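PDB 3VX6: E1 from Kluyveromyces marxianus, which acts as the E1-like enzyme Atg7, activating Atg8 and Atg12 for conjugation in autophagy, and is represented here by its E2-binding N-terminal domain. Local coordinates for residues L48-L58 / F201-D209; F23-L32 / Y124-K132. All blocks are in the same frame, centred on the assembly; numbering follows the deposited sequence.

Contact 1: L48-L58 / F201-D209; sequences LDLNQFTSNVL and FKDFSHLKD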
loop_
_atom_site.group_PDB
_atom_site.type_symbol
_atom_site.label_atom_id
_atom_site.label_comp_id
_atom_site.label_asym_id
_atom_site.label_seq_id
_atom_site.Cartn_x
_atom_site.Cartn_y
_atom_site.Cartn_z
ATOM N N LEU A 48 9.269 -3.483 -5.546
ATOM C CA LEU A 48 8.148 -3.013 -6.316
ATOM C C LEU A 48 8.539 -2.867 -7.771
ATOM O O LEU A 48 9.434 -2.092 -8.124
ATOM C CB LEU A 48 7.640 -1.687 -5.743
ATOM C CG LEU A 48 6.216 -1.713 -5.165
ATOM C CD1 LEU A 48 5.970 -3.002 -4.406
ATOM C CD2 LEU A 48 6.013 -0.503 -4.260
ATOM N N ASP A 49 7.888 -3.657 -8.611
ATOM C CA ASP A 49 8.137 -3.588 -10.029
ATOM C C ASP A 49 7.135 -2.560 -10.481
ATOM O O ASP A 49 5.973 -2.889 -10.722
ATOM C CB ASP A 49 7.844 -4.923 -10.713
ATOM C CG ASP A 49 8.081 -4.869 -12.209
ATOM O OD1 ASP A 49 7.797 -5.879 -12.887
ATOM O OD2 ASP A 49 8.552 -3.819 -12.705
ATOM N N LEU A 50 7.581 -1.309 -10.552
ATOM C CA LEU A 50 6.716 -0.221 -10.970
ATOM C C LEU A 50 6.658 -0.158 -12.484
ATOM O O LEU A 50 5.994 0.712 -13.045
ATOM C CB LEU A 50 7.218 1.110 -10.400
ATOM C CG LEU A 50 7.128 1.246 -8.875
ATOM C CD1 LEU A 50 7.613 2.619 -8.447
ATOM C CD2 LEU A 50 5.687 1.018 -8.425
ATOM N N ASN A 51 7.352 -1.090 -13.136
ATOM C CA ASN A 51 7.385 -1.168 -14.597
ATOM C C ASN A 51 6.301 -2.085 -15.126
ATOM O O ASN A 51 5.368 -1.663 -15.818
ATOM C CB ASN A 51 8.732 -1.702 -15.077
ATOM C CG ASN A 51 9.796 -0.640 -15.108
ATOM O OD1 ASN A 51 9.671 0.357 -15.822
ATOM N ND2 ASN A 51 10.856 -0.844 -14.335
ATOM N N GLN A 52 6.438 -3.358 -14.795
ATOM C CA GLN A 52 5.483 -4.352 -15.246
ATOM C C GLN A 52 4.446 -4.678 -14.179
ATOM O O GLN A 52 4.725 -5.428 -13.242
ATOM C CB GLN A 52 6.232 -5.626 -15.665
ATOM C CG GLN A 52 5.957 -6.078 -17.094
ATOM C CD GLN A 52 4.498 -6.454 -17.317
ATOM O OE1 GLN A 52 3.596 -5.621 -17.166
ATOM N NE2 GLN A 52 4.259 -7.719 -17.678
ATOM N N PHE A 53 3.252 -4.114 -14.317
ATOM C CA PHE A 53 2.181 -4.387 -13.362
ATOM C C PHE A 53 1.427 -5.636 -13.780
ATOM O O PHE A 53 1.718 -6.230 -14.821
ATOM C CB PHE A 53 1.197 -3.209 -13.265
ATOM C CG PHE A 53 1.622 -2.131 -12.301
ATOM C CD1 PHE A 53 0.730 -1.143 -11.910
ATOM C CD2 PHE A 53 2.911 -2.111 -11.768
ATOM C CE1 PHE A 53 1.113 -0.156 -11.002
ATOM C CE2 PHE A 53 3.300 -1.126 -10.860
ATOM C CZ PHE A 53 2.399 -0.152 -10.478
ATOM N N THR A 54 0.470 -6.039 -12.949
ATOM C CA THR A 54 -0.361 -7.205 -13.223
ATOM C C THR A 54 -1.796 -6.743 -13.134
ATOM O O THR A 54 -2.220 -6.218 -12.098
ATOM C CB THR A 54 -0.173 -8.319 -12.184
ATOM O OG1 THR A 54 -1.108 -9.375 -12.456
ATOM C CG2 THR A 54 -0.435 -7.782 -10.771
ATOM N N SER A 55 -2.552 -6.952 -14.206
ATOM C CA SER A 55 -3.935 -6.512 -14.228
ATOM C C SER A 55 -4.037 -5.045 -13.782
ATOM O O SER A 55 -4.933 -4.672 -13.025
ATOM C CB SER A 55 -4.805 -7.402 -13.335
ATOM O OG SER A 55 -4.986 -8.681 -13.914
ATOM N N ASN A 56 -3.086 -4.229 -14.234
ATOM C CA ASN A 56 -3.084 -2.797 -13.949
ATOM C C ASN A 56 -2.826 -2.313 -12.533
ATOM O O ASN A 56 -2.756 -1.108 -12.307
ATOM C CB ASN A 56 -4.400 -2.184 -14.430
ATOM C CG ASN A 56 -4.585 -2.333 -15.909
ATOM O OD1 ASN A 56 -3.755 -1.854 -16.691
ATOM N ND2 ASN A 56 -5.661 -3.007 -16.314
ATOM N N VAL A 57 -2.728 -3.218 -11.570
ATOM C CA VAL A 57 -2.450 -2.778 -10.219
ATOM C C VAL A 57 -1.081 -3.293 -9.837
ATOM O O VAL A 57 -0.598 -4.286 -10.391
ATOM C CB VAL A 57 -3.502 -3.276 -9.191
ATOM C CG1 VAL A 57 -4.837 -2.627 -9.472
ATOM C CG2 VAL A 57 -3.616 -4.787 -9.229
ATOM N N LEU A 58 -0.441 -2.595 -8.905
ATOM C CA LEU A 58 0.873 -2.995 -8.456
ATOM C C LEU A 58 0.767 -4.464 -8.151
ATOM O O LEU A 58 -0.249 -4.931 -7.629
ATOM C CB LEU A 58 1.264 -2.248 -7.185
ATOM C CG LEU A 58 2.552 -2.760 -6.547
ATOM C CD1 LEU A 58 3.725 -2.400 -7.442
ATOM C CD2 LEU A 58 2.718 -2.164 -5.166
ATOM N N PHE A 201 3.396 10.833 -6.358
ATOM C CA PHE A 201 3.213 9.446 -5.969
ATOM C C PHE A 201 3.402 8.472 -7.131
ATOM O O PHE A 201 2.807 8.636 -8.197
ATOM C CB PHE A 201 1.801 9.318 -5.376
ATOM C CG PHE A 201 1.347 7.908 -5.113
ATOM C CD1 PHE A 201 0.045 7.525 -5.435
ATOM C CD2 PHE A 201 2.181 6.980 -4.512
ATOM C CE1 PHE A 201 -0.409 6.253 -5.165
ATOM C CE2 PHE A 201 1.731 5.697 -4.237
ATOM C CZ PHE A 201 0.441 5.334 -4.562
ATOM N N LYS A 202 4.262 7.476 -6.933
ATOM C CA LYS A 202 4.463 6.456 -7.950
ATOM C C LYS A 202 3.289 5.527 -7.687
ATOM O O LYS A 202 3.346 4.612 -6.867
ATOM C CB LYS A 202 5.806 5.757 -7.758
ATOM C CG LYS A 202 6.949 6.563 -8.365
ATOM C CD LYS A 202 8.263 6.457 -7.591
ATOM C CE LYS A 202 9.339 7.271 -8.291
ATOM N NZ LYS A 202 10.670 7.166 -7.645
ATOM N N ASP A 203 2.199 5.827 -8.378
ATOM C CA ASP A 203 0.942 5.111 -8.263
ATOM C C ASP A 203 1.019 3.586 -8.369
ATOM O O ASP A 203 1.793 3.032 -9.156
ATOM C CB ASP A 203 -0.008 5.663 -9.313
ATOM C CG ASP A 203 -1.453 5.489 -8.939
ATOM O OD1 ASP A 203 -2.303 5.928 -9.737
ATOM O OD2 ASP A 203 -1.746 4.923 -7.864
ATOM N N PHE A 204 0.208 2.912 -7.560
ATOM C CA PHE A 204 0.147 1.458 -7.567
ATOM C C PHE A 204 -0.930 1.022 -8.515
ATOM O O PHE A 204 -1.343 -0.128 -8.530
ATOM C CB PHE A 204 -0.158 0.920 -6.178
ATOM C CG PHE A 204 0.965 1.086 -5.218
ATOM C CD1 PHE A 204 2.198 1.550 -5.652
ATOM C CD2 PHE A 204 0.796 0.773 -3.885
ATOM C CE1 PHE A 204 3.248 1.701 -4.768
ATOM C CE2 PHE A 204 1.834 0.915 -2.991
ATOM C CZ PHE A 204 3.067 1.383 -3.431
ATOM N N SER A 205 -1.418 1.957 -9.305
ATOM C CA SER A 205 -2.433 1.600 -10.260
ATOM C C SER A 205 -1.978 2.159 -11.587
ATOM O O SER A 205 -1.368 3.223 -11.634
ATOM C CB SER A 205 -3.790 2.189 -9.863
ATOM O OG SER A 205 -4.801 1.814 -10.789
ATOM N N HIS A 206 -2.238 1.408 -12.649
ATOM C CA HIS A 206 -1.915 1.826 -14.001
ATOM C C HIS A 206 -3.252 2.039 -14.676
ATOM O O HIS A 206 -3.316 2.276 -15.886
ATOM C CB HIS A 206 -1.144 0.751 -14.758
ATOM C CG HIS A 206 0.334 0.815 -14.558
ATOM N ND1 HIS A 206 1.204 -0.051 -15.186
ATOM C CD2 HIS A 206 1.095 1.620 -13.781
ATOM C CE1 HIS A 206 2.437 0.216 -14.798
ATOM N NE2 HIS A 206 2.399 1.225 -13.945
ATOM N N LEU A 207 -4.319 1.925 -13.887
ATOM C CA LEU A 207 -5.666 2.146 -14.388
ATOM C C LEU A 207 -5.768 3.617 -14.762
ATOM O O LEU A 207 -5.288 4.482 -14.033
ATOM C CB LEU A 207 -6.706 1.801 -13.321
ATOM C CG LEU A 207 -6.983 0.307 -13.149
ATOM C CD1 LEU A 207 -8.063 0.114 -12.109
ATOM C CD2 LEU A 207 -7.425 -0.306 -14.483
ATOM N N LYS A 208 -6.369 3.900 -15.909
ATOM C CA LYS A 208 -6.495 5.278 -16.351
ATOM C C LYS A 208 -7.203 6.140 -15.305
ATOM O O LYS A 208 -8.371 5.921 -14.978
ATOM C CB LYS A 208 -7.239 5.342 -17.683
ATOM N N ASP A 209 -6.454 7.105 -14.777
ATOM C CA ASP A 209 -6.919 8.074 -13.794
ATOM C C ASP A 209 -7.509 7.544 -12.512
ATOM O O ASP A 209 -8.114 8.286 -11.735
ATOM C CB ASP A 209 -7.896 9.047 -14.445
ATOM C CG ASP A 209 -7.235 9.882 -15.513
ATOM O OD1 ASP A 209 -6.037 10.219 -15.347
ATOM O OD2 ASP A 209 -7.910 10.199 -16.514
HETATM O O HOH W 1 1.900 -2.319 -16.961
#
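His-206 N donates to Asn-56 O over 2.6 Å, nearly in line with the C=O bond, and Ser-205 CA adds a C-H...O contact to the same oxygen. With the bond from Leu-58 N to Phe-204 O (2.7 Å), this makes a single antiparallel bridge in which Val-57 and Ser-205 are the non-hydrogen-bonded pair. Val-57 also closes a type I' turn that begins at Thr-54. Here the loop after strand 40-47 meets the chain leaving strand 198-202. Behind the bridge, the buried Phe-53 ring is sandwiched, with Leu-58 CA over one face and the His-206 imidazole stacked face-to-face on the other, centroids 3.6 Å apart and planes 13° from parallel. Asp-203 O lies at the Phe-53 edge. The imidazole edge faces Leu-50 O and Asn-51 O, and a water sits 3.0 Å from His-206 ND1. Leu-50 O also accepts a hydrogen bond from Ser-238 OG, outside the two segments. Leu-48 CD2 touches Phe-204 CE1, while Leu-58, with CG anti to its amide nitrogen (chi1 172°), places CD2 3.6 Å from the Phe-204 centroid, almost on the ring normal.

Contact 2: F23-L32 / Y124-K132; sequences FFHELSRLKL and YMISFADLK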
loop_
_atom_site.group_PDB
_atom_site.type_symbol
_atom_site.label_atom_id
_atom_site.label_comp_id
_atom_site.label_asym_id
_atom_site.label_seq_id
_atom_site.Cartn_x
_atom_site.Cartn_y
_atom_site.Cartn_z
ATOM N N PHE A 23 6.567 -18.919 -1.518
ATOM C CA PHE A 23 6.380 -18.003 -0.398
ATOM C C PHE A 23 5.895 -18.783 0.802
ATOM O O PHE A 23 6.353 -18.565 1.917
ATOM C CB PHE A 23 5.345 -16.939 -0.732
ATOM C CG PHE A 23 4.992 -16.062 0.432
ATOM C CD1 PHE A 23 3.912 -16.369 1.246
ATOM C CD2 PHE A 23 5.747 -14.926 0.716
ATOM C CE1 PHE A 23 3.585 -15.561 2.320
ATOM C CE2 PHE A 23 5.428 -14.110 1.787
ATOM C CZ PHE A 23 4.344 -14.424 2.593
ATOM N N PHE A 24 4.940 -19.675 0.561
ATOM C CA PHE A 24 4.397 -20.509 1.616
ATOM C C PHE A 24 5.382 -21.607 1.919
ATOM O O PHE A 24 5.374 -22.174 3.007
ATOM C CB PHE A 24 3.061 -21.094 1.200
ATOM C CG PHE A 24 1.945 -20.119 1.304
ATOM C CD1 PHE A 24 1.210 -19.762 0.185
ATOM C CD2 PHE A 24 1.661 -19.510 2.521
ATOM C CE1 PHE A 24 0.212 -18.814 0.277
ATOM C CE2 PHE A 24 0.670 -18.564 2.621
ATOM C CZ PHE A 24 -0.054 -18.214 1.503
ATOM N N HIS A 25 6.223 -21.912 0.941
ATOM C CA HIS A 25 7.243 -22.908 1.137
ATOM C C HIS A 25 8.204 -22.226 2.087
ATOM O O HIS A 25 8.628 -22.803 3.077
ATOM C CB HIS A 25 7.935 -23.242 -0.186
ATOM C CG HIS A 25 7.372 -24.450 -0.876
ATOM N ND1 HIS A 25 6.028 -24.597 -1.152
ATOM C CD2 HIS A 25 7.978 -25.559 -1.363
ATOM C CE1 HIS A 25 5.829 -25.743 -1.778
ATOM N NE2 HIS A 25 6.995 -26.346 -1.919
ATOM N N GLU A 26 8.519 -20.972 1.792
ATOM C CA GLU A 26 9.427 -20.210 2.630
ATOM C C GLU A 26 8.749 -19.898 3.958
ATOM O O GLU A 26 9.384 -19.943 5.008
ATOM C CB GLU A 26 9.847 -18.915 1.924
ATOM C CG GLU A 26 10.820 -18.034 2.713
ATOM C CD GLU A 26 12.158 -18.707 3.018
ATOM O OE1 GLU A 26 12.375 -19.864 2.585
ATOM O OE2 GLU A 26 12.998 -18.071 3.693
ATOM N N LEU A 27 7.460 -19.581 3.918
ATOM C CA LEU A 27 6.742 -19.289 5.149
ATOM C C LEU A 27 6.833 -20.542 5.979
ATOM O O LEU A 27 7.119 -20.486 7.169
ATOM C CB LEU A 27 5.269 -18.957 4.884
ATOM C CG LEU A 27 4.390 -18.806 6.135
ATOM C CD1 LEU A 27 5.012 -17.801 7.091
ATOM C CD2 LEU A 27 3.001 -18.366 5.735
ATOM N N SER A 28 6.589 -21.677 5.335
ATOM C CA SER A 28 6.659 -22.959 6.018
ATOM C C SER A 28 8.041 -23.088 6.634
ATOM O O SER A 28 8.174 -23.328 7.831
ATOM C CB SER A 28 6.424 -24.102 5.032
ATOM O OG SER A 28 5.107 -24.072 4.511
ATOM N N ARG A 29 9.067 -22.918 5.810
ATOM C CA ARG A 29 10.439 -23.008 6.284
ATOM C C ARG A 29 10.625 -22.077 7.480
ATOM O O ARG A 29 11.037 -22.511 8.558
ATOM C CB ARG A 29 11.415 -22.636 5.156
ATOM C CG ARG A 29 11.381 -23.587 3.950
ATOM C CD ARG A 29 11.878 -22.906 2.675
ATOM N NE ARG A 29 11.311 -23.530 1.479
ATOM C CZ ARG A 29 11.219 -22.938 0.288
ATOM N NH1 ARG A 29 11.660 -21.695 0.120
ATOM N NH2 ARG A 29 10.674 -23.587 -0.736
ATOM N N LEU A 30 10.300 -20.802 7.300
ATOM C CA LEU A 30 10.447 -19.833 8.374
ATOM C C LEU A 30 9.611 -20.172 9.601
ATOM O O LEU A 30 10.068 -19.998 10.733
ATOM C CB LEU A 30 10.093 -18.433 7.876
ATOM C CG LEU A 30 11.145 -17.743 7.003
ATOM C CD1 LEU A 30 10.580 -16.438 6.501
ATOM C CD2 LEU A 30 12.415 -17.496 7.793
ATOM N N LYS A 31 8.386 -20.644 9.383
ATOM C CA LYS A 31 7.520 -21.011 10.499
ATOM C C LYS A 31 8.073 -22.279 11.125
ATOM O O LYS A 31 7.661 -22.679 12.213
ATOM C CB LYS A 31 6.083 -21.271 10.038
ATOM C CG LYS A 31 5.145 -21.613 11.191
ATOM C CD LYS A 31 3.773 -22.033 10.717
ATOM C CE LYS A 31 2.877 -22.355 11.906
ATOM N NZ LYS A 31 1.530 -22.822 11.477
ATOM N N LEU A 32 9.007 -22.909 10.421
ATOM C CA LEU A 32 9.630 -24.130 10.898
ATOM C C LEU A 32 11.029 -23.902 11.432
ATOM O O LEU A 32 11.555 -24.763 12.128
ATOM C CB LEU A 32 9.692 -25.178 9.791
ATOM C CG LEU A 32 8.366 -25.827 9.400
ATOM C CD1 LEU A 32 8.629 -26.859 8.315
ATOM C CD2 LEU A 32 7.713 -26.469 10.622
ATOM N N TYR A 124 -0.124 -5.802 4.565
ATOM C CA TYR A 124 -0.194 -6.704 5.691
ATOM C C TYR A 124 -0.872 -7.982 5.212
ATOM O O TYR A 124 -1.851 -7.953 4.457
ATOM C CB TYR A 124 -1.015 -6.051 6.800
ATOM C CG TYR A 124 -0.466 -4.712 7.249
ATOM C CD1 TYR A 124 0.405 -4.626 8.340
ATOM C CD2 TYR A 124 -0.805 -3.526 6.575
ATOM C CE1 TYR A 124 0.925 -3.397 8.754
ATOM C CE2 TYR A 124 -0.285 -2.286 6.979
ATOM C CZ TYR A 124 0.580 -2.232 8.075
ATOM O OH TYR A 124 1.100 -1.030 8.518
ATOM N N MET A 125 -0.342 -9.113 5.640
ATOM C CA MET A 125 -0.913 -10.373 5.230
ATOM C C MET A 125 -1.209 -11.200 6.457
ATOM O O MET A 125 -0.393 -11.276 7.353
ATOM C CB MET A 125 0.076 -11.118 4.329
ATOM C CG MET A 125 -0.436 -12.440 3.813
ATOM S SD MET A 125 0.778 -13.282 2.793
ATOM C CE MET A 125 0.542 -14.957 3.375
ATOM N N ILE A 126 -2.399 -11.770 6.531
ATOM C CA ILE A 126 -2.699 -12.647 7.645
ATOM C C ILE A 126 -2.788 -13.988 6.952
ATOM O O ILE A 126 -3.180 -14.071 5.786
ATOM C CB ILE A 126 -4.031 -12.326 8.358
ATOM C CG1 ILE A 126 -5.182 -12.262 7.348
ATOM C CG2 ILE A 126 -3.869 -11.044 9.177
ATOM C CD1 ILE A 126 -6.570 -12.145 7.977
ATOM N N SER A 127 -2.394 -15.043 7.638
ATOM C CA SER A 127 -2.430 -16.341 7.005
ATOM C C SER A 127 -2.469 -17.458 8.008
ATOM O O SER A 127 -2.329 -17.256 9.213
ATOM C CB SER A 127 -1.204 -16.524 6.096
ATOM O OG SER A 127 0.017 -16.492 6.827
ATOM N N PHE A 128 -2.699 -18.645 7.481
ATOM C CA PHE A 128 -2.721 -19.846 8.267
ATOM C C PHE A 128 -2.085 -20.858 7.365
ATOM O O PHE A 128 -2.637 -21.214 6.318
ATOM C CB PHE A 128 -4.131 -20.303 8.599
ATOM C CG PHE A 128 -4.163 -21.644 9.266
ATOM C CD1 PHE A 128 -4.979 -22.663 8.779
ATOM C CD2 PHE A 128 -3.343 -21.902 10.364
ATOM C CE1 PHE A 128 -4.976 -23.914 9.374
ATOM C CE2 PHE A 128 -3.335 -23.148 10.962
ATOM C CZ PHE A 128 -4.156 -24.159 10.466
ATOM N N ALA A 129 -0.893 -21.284 7.745
ATOM C CA ALA A 129 -0.184 -22.272 6.969
ATOM C C ALA A 129 -0.488 -23.592 7.644
ATOM O O ALA A 129 0.000 -23.868 8.745
ATOM C CB ALA A 129 1.308 -21.986 6.983
ATOM N N ASP A 130 -1.347 -24.378 7.002
ATOM C CA ASP A 130 -1.717 -25.688 7.520
ATOM C C ASP A 130 -0.679 -26.664 6.998
ATOM O O ASP A 130 -0.879 -27.326 5.984
ATOM C CB ASP A 130 -3.104 -26.096 7.030
ATOM C CG ASP A 130 -3.553 -27.414 7.613
ATOM O OD1 ASP A 130 -4.706 -27.822 7.341
ATOM O OD2 ASP A 130 -2.751 -28.039 8.346
ATOM N N LEU A 131 0.444 -26.732 7.691
ATOM C CA LEU A 131 1.519 -27.608 7.282
ATOM C C LEU A 131 1.145 -29.086 7.428
ATOM O O LEU A 131 1.936 -29.969 7.101
ATOM C CB LEU A 131 2.775 -27.262 8.083
ATOM C CG LEU A 131 3.091 -25.761 8.096
ATOM C CD1 LEU A 131 4.466 -25.512 8.703
ATOM C CD2 LEU A 131 3.042 -25.225 6.682
ATOM N N LYS A 132 -0.067 -29.349 7.909
ATOM C CA LYS A 132 -0.543 -30.721 8.077
ATOM C C LYS A 132 -1.257 -31.156 6.802
ATOM O O LYS A 132 -0.711 -31.907 5.995
ATOM C CB LYS A 132 -1.510 -30.809 9.265
ATOM C CG LYS A 132 -2.230 -32.153 9.418
ATOM C CD LYS A 132 -3.350 -32.052 10.449
ATOM C CE LYS A 132 -4.111 -33.363 10.601
ATOM N NZ LYS A 132 -5.182 -33.262 11.641
#
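Phe-24 turns the edge of its ring to Ser-127 CB, while one of its faces is covered by Phe-23, whose CD1 stands 4.0 Å above the ring plane. Met-125 reaches both phenylalanines obliquely. Its side chain runs straight out from the strand as far as SD and bends only at the last torsion, which carries Met-125 CE to 3.3 Å from Phe-23 CE1 and 3.7 Å from Phe-24 CE2. Met-125 SD makes a Met-aromatic contact, 4.5 Å from the Phe-23 centroid and 55° off the ring normal. Phe-23 meets it because its CG is trans to the amide nitrogen (chi1 173°). Beyond the two segments the aromatic cluster continues, with Phe-67 stacked on Phe-23 and Tyr-138 edge-to-face with Phe-24. Replacing Phe-23 by alanine would probably open a gap beside Met-125, leaving its thioether freer to turn and one face of Phe-24 without its cover. Farther along the helix, Leu-27 CD2 packs on Ala-129 CB, and the extended Lys-31 gives a weak bond from NZ to Ala-129 O (3.3 Å). Leu-32 CD2 and Leu-131 CD1 meet tip to tip at 3.9 Å. The axis of segment 23-32 of helix 21-33 passes 9.6 Å from that of strand 124-130, at 80° to it, so the helix lies across the mixed sheet, with Leu-27 also touching Leu-83 of strand 78-86 and Ser-28 touching Phe-136 of strand 135-144.

Contacts 1 and 2 lie within one N-terminal domain but do not touch: their centres are 27 Å apart and their nearest atoms about 10 Å. Contact 1 is the more central, 11 Å from the centre of the chain against 21 Å for contact 2. Their segments alternate along the sequence. Segment 48-58 follows strand 40-47, which belongs to the sheet covered by the helix of contact 2, and leads on to strand 59-62, whereas 201-209 leaves a second six-stranded sheet, so contact 1 brings together connections from the two sheets. Two further links run between the contacts: strand 16-19, bonded to Leu-58 through Gln-16, precedes helix 21-33, and Ile-121, just before strand 123-130, touches Phe-204.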